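Local coordinates for protein fluvirucin B1 DH domain from module 1 (Actinomadura vulgaris, PDB 6OBV) that probably dehydrates the beta-hydroxyacyl intermediate of module 1 in the fluvirucin B1 polyketide synthase, as a polyketide synthase dehydratase domain, at residues A228-D231 with A232-H235; H69-E73 with T74-P78. All coordinates share one frame; numbering follows the deposited sequence.

Contact 1. Residues A228-D231 with A232-H235; sequences ALLD and AALH
His-235 reaches back one turn to Asp-231 and meets its carboxylate from above rather than at its rim: NE2 donates to OD2 over 2.9 Å, yet the donor stands 59° out of the carboxylate plane. The imidazole itself is used conventionally, with OD2 at its edge close to the ring plane. Ring and carboxylate planes are 83° apart, almost perpendicular. With CG anti to the backbone nitrogen (chi1 -174°), Asp-231 sends its carboxylate to where the His-235 ring comes back; the two side chains cross at about a right angle. One face of the imidazole lies on the backbone of Ala-232, whose CA sits 3.3 Å above the ring plane and over its centre. The ring's other nitrogen, ND1, is hydrogen-bonded to Tyr-179 OH, and bonds at both nitrogens hold the ring's rotation; Tyr-189 also stacks with the ring.

Beneath the side chains the helix is finishing. Ala-232 N and Ala-233 N still reach back four residues, to Ala-228 O at 3.2 Å and Leu-229 O at 3.1 Å, but Leu-234 N turns to Asp-231 O at 2.9 Å, only three back. Leu-234 lies against the chain here, its CG 3.4 Å from Asp-231 O. Leu-230 CD1 makes a loose apolar contact with Ala-233 CB at 4.4 Å. Thr-80 of helix 79-92 touches Leu-230, Asp-231 and Leu-234. An aspartate followed four residues later by histidine at the end of a buried helix matches the Asp-x-x-x-Gln/His signature of polyketide synthase dehydratases, consistent with a place in the active-site region.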
# COMPACT_ATOMS: atom_id res chain seq x y z
N ALA A 228 13.78 -4.48 21.37
CA ALA A 228 14.58 -5.22 22.34
C ALA A 228 14.75 -4.45 23.63
O ALA A 228 14.90 -5.06 24.70
CB ALA A 228 15.96 -5.57 21.76
N LEU A 229 14.75 -3.12 23.57
CA LEU A 229 14.82 -2.32 24.79
C LEU A 229 13.51 -2.38 25.56
O LEU A 229 13.51 -2.50 26.78
CB LEU A 229 15.19 -0.88 24.47
CG LEU A 229 15.33 0.05 25.69
CD1 LEU A 229 16.32 -0.49 26.70
CD2 LEU A 229 15.74 1.46 25.25
N LEU A 230 12.37 -2.28 24.86
CA LEU A 230 11.10 -2.32 25.57
C LEU A 230 10.86 -3.69 26.16
O LEU A 230 10.32 -3.81 27.26
CB LEU A 230 9.93 -1.92 24.66
CG LEU A 230 8.57 -1.91 25.38
CD1 LEU A 230 8.62 -1.04 26.62
CD2 LEU A 230 7.42 -1.47 24.46
N ASP A 231 11.28 -4.75 25.46
CA ASP A 231 11.06 -6.08 26.00
C ASP A 231 11.86 -6.31 27.26
O ASP A 231 11.36 -6.89 28.23
CB ASP A 231 11.40 -7.15 24.97
CG ASP A 231 11.03 -8.54 25.46
OD1 ASP A 231 9.82 -8.79 25.63
OD2 ASP A 231 11.93 -9.38 25.71
N ALA A 232 13.12 -5.87 27.28
CA ALA A 232 13.92 -6.13 28.47
C ALA A 232 13.46 -5.28 29.64
O ALA A 232 13.69 -5.65 30.79
CB ALA A 232 15.39 -5.89 28.18
N ALA A 233 12.80 -4.16 29.36
CA ALA A 233 12.15 -3.39 30.41
C ALA A 233 11.11 -4.21 31.15
O ALA A 233 10.71 -3.85 32.26
CB ALA A 233 11.51 -2.16 29.78
N LEU A 234 10.65 -5.30 30.55
CA LEU A 234 9.69 -6.18 31.19
C LEU A 234 10.35 -7.28 32.01
O LEU A 234 9.65 -7.96 32.77
CB LEU A 234 8.78 -6.83 30.15
CG LEU A 234 8.20 -5.94 29.05
CD1 LEU A 234 7.36 -6.79 28.11
CD2 LEU A 234 7.37 -4.83 29.67
N HIS A 235 11.67 -7.46 31.88
CA HIS A 235 12.32 -8.61 32.50
C HIS A 235 12.39 -8.52 34.02
O HIS A 235 12.40 -9.55 34.69
CB HIS A 235 13.72 -8.77 31.91
CG HIS A 235 13.69 -9.08 30.45
ND1 HIS A 235 14.83 -9.28 29.70
CD2 HIS A 235 12.65 -9.24 29.60
CE1 HIS A 235 14.49 -9.55 28.45
NE2 HIS A 235 13.17 -9.53 28.36

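Contact 2. Residues H69-E73 with T74-P78; sequences HGVGE and TVLFP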
# COMPACT_ATOMS: atom_id res chain seq x y z
N HIS A 69 15.26 -13.54 20.37
CA HIS A 69 14.07 -13.60 21.21
C HIS A 69 13.21 -14.76 20.74
O HIS A 69 12.83 -14.81 19.57
CB HIS A 69 13.28 -12.29 21.17
CG HIS A 69 11.98 -12.35 21.92
ND1 HIS A 69 10.78 -12.68 21.32
CD2 HIS A 69 11.69 -12.10 23.22
CE1 HIS A 69 9.81 -12.64 22.21
NE2 HIS A 69 10.34 -12.29 23.37
N GLY A 70 12.92 -15.67 21.65
CA GLY A 70 12.02 -16.75 21.31
C GLY A 70 11.69 -17.58 22.51
O GLY A 70 11.77 -17.12 23.65
N VAL A 71 11.30 -18.82 22.23
CA VAL A 71 11.04 -19.82 23.25
C VAL A 71 11.68 -21.11 22.75
O VAL A 71 11.35 -21.57 21.65
CB VAL A 71 9.54 -20.02 23.50
CG1 VAL A 71 9.33 -21.15 24.46
CG2 VAL A 71 8.94 -18.75 24.05
N GLY A 72 12.60 -21.66 23.53
CA GLY A 72 13.31 -22.84 23.06
C GLY A 72 14.05 -22.49 21.79
O GLY A 72 14.71 -21.45 21.69
N GLU A 73 13.94 -23.36 20.79
CA GLU A 73 14.59 -23.13 19.51
C GLU A 73 13.72 -22.36 18.52
O GLU A 73 14.09 -22.22 17.35
CB GLU A 73 15.05 -24.46 18.89
CG GLU A 73 16.03 -25.28 19.75
CD GLU A 73 17.28 -24.51 20.18
OE1 GLU A 73 17.66 -23.51 19.52
OE2 GLU A 73 17.90 -24.92 21.19
N THR A 74 12.57 -21.84 18.98
CA THR A 74 11.63 -21.12 18.12
C THR A 74 11.88 -19.63 18.24
O THR A 74 11.74 -19.06 19.32
CB THR A 74 10.19 -21.43 18.52
OG1 THR A 74 9.94 -22.82 18.37
CG2 THR A 74 9.22 -20.65 17.64
N VAL A 75 12.23 -19.00 17.12
CA VAL A 75 12.37 -17.55 17.07
C VAL A 75 10.98 -16.94 16.95
O VAL A 75 10.23 -17.28 16.03
CB VAL A 75 13.28 -17.12 15.91
CG1 VAL A 75 13.44 -15.61 15.89
CG2 VAL A 75 14.62 -17.81 16.02
N LEU A 76 10.64 -16.04 17.88
CA LEU A 76 9.35 -15.37 17.94
C LEU A 76 9.55 -13.86 17.87
O LEU A 76 10.36 -13.31 18.63
CB LEU A 76 8.60 -15.68 19.24
CG LEU A 76 8.12 -17.12 19.32
CD1 LEU A 76 7.61 -17.41 20.73
CD2 LEU A 76 7.05 -17.35 18.27
N PHE A 77 8.81 -13.21 16.98
CA PHE A 77 8.80 -11.76 16.97
C PHE A 77 8.30 -11.26 18.32
O PHE A 77 7.30 -11.78 18.83
CB PHE A 77 7.92 -11.26 15.83
CG PHE A 77 8.02 -9.77 15.57
CD1 PHE A 77 9.13 -9.24 14.91
CD2 PHE A 77 6.99 -8.91 15.96
CE1 PHE A 77 9.21 -7.87 14.66
CE2 PHE A 77 7.06 -7.55 15.71
CZ PHE A 77 8.17 -7.02 15.05
N PRO A 78 8.97 -10.30 18.95
CA PRO A 78 8.56 -9.89 20.30
C PRO A 78 7.27 -9.09 20.27
O PRO A 78 7.07 -8.25 19.39
CB PRO A 78 9.74 -9.03 20.80
CG PRO A 78 10.40 -8.50 19.54
CD PRO A 78 10.11 -9.51 18.42
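Pro-78 lies over one face of the His-69 imidazole, its CB 3.9 Å from the ring centroid and only 15° off the normal, a CH-pi contact. The ring's edge is committed to the backbone: ND1 donates to Leu-76 O at 2.8 Å, nearly straight at 176°. CG anti to the backbone nitrogen (chi1 175°) carries the imidazole alongside the returning chain, where bond and proline both restrain its rotation. His-69 O in turn accepts Leu-76 N at 3.0 Å, on a lone pair. Further along, Val-71 CG2 and Leu-76 CD1 meet obliquely at 3.8 Å, while Val-71 and Thr-74 exchange backbone bonds around a type II' turn with Gly-72, at positive phi, in second position. Gly-70 CA makes a CA-H...O contact with Thr-74 O at 3.1 Å, leaving no room for a side chain. The hairpin recalls the dehydratase HxxxGxxxxP motif, which carries the active-site histidine, although Glu-73 replaces its glycine. Outside, Phe-193 meets the His-69 ring, Thr-74 OG1 is hydrogen-bonded to Leu-305 O, Gly-70 pairs with Gly-188 of strand 187-189, and Pro-78 leads directly into helix 79-92.

Overall arrangement
Contact 2 comes first along the chain and contact 1 well over a hundred residues later, from two separate parts of the sequence, yet their centres lie about 14 Å apart and they touch where His-69 CD2 packs 3.7 Å from Asp-231 OD2. Contact 1 sits near the centre of the chain, contact 2 further out. Strand 187-189 links them, pairing with the hairpin while its Tyr-189 stacks with His-235, and Phe-193 leans on both His-69 and Asp-231. Helix 79-92 follows the hairpin directly and packs on contact 1. A histidine and an aspartate brought together from distant halves is consistent with the active site of double-hotdog dehydratases.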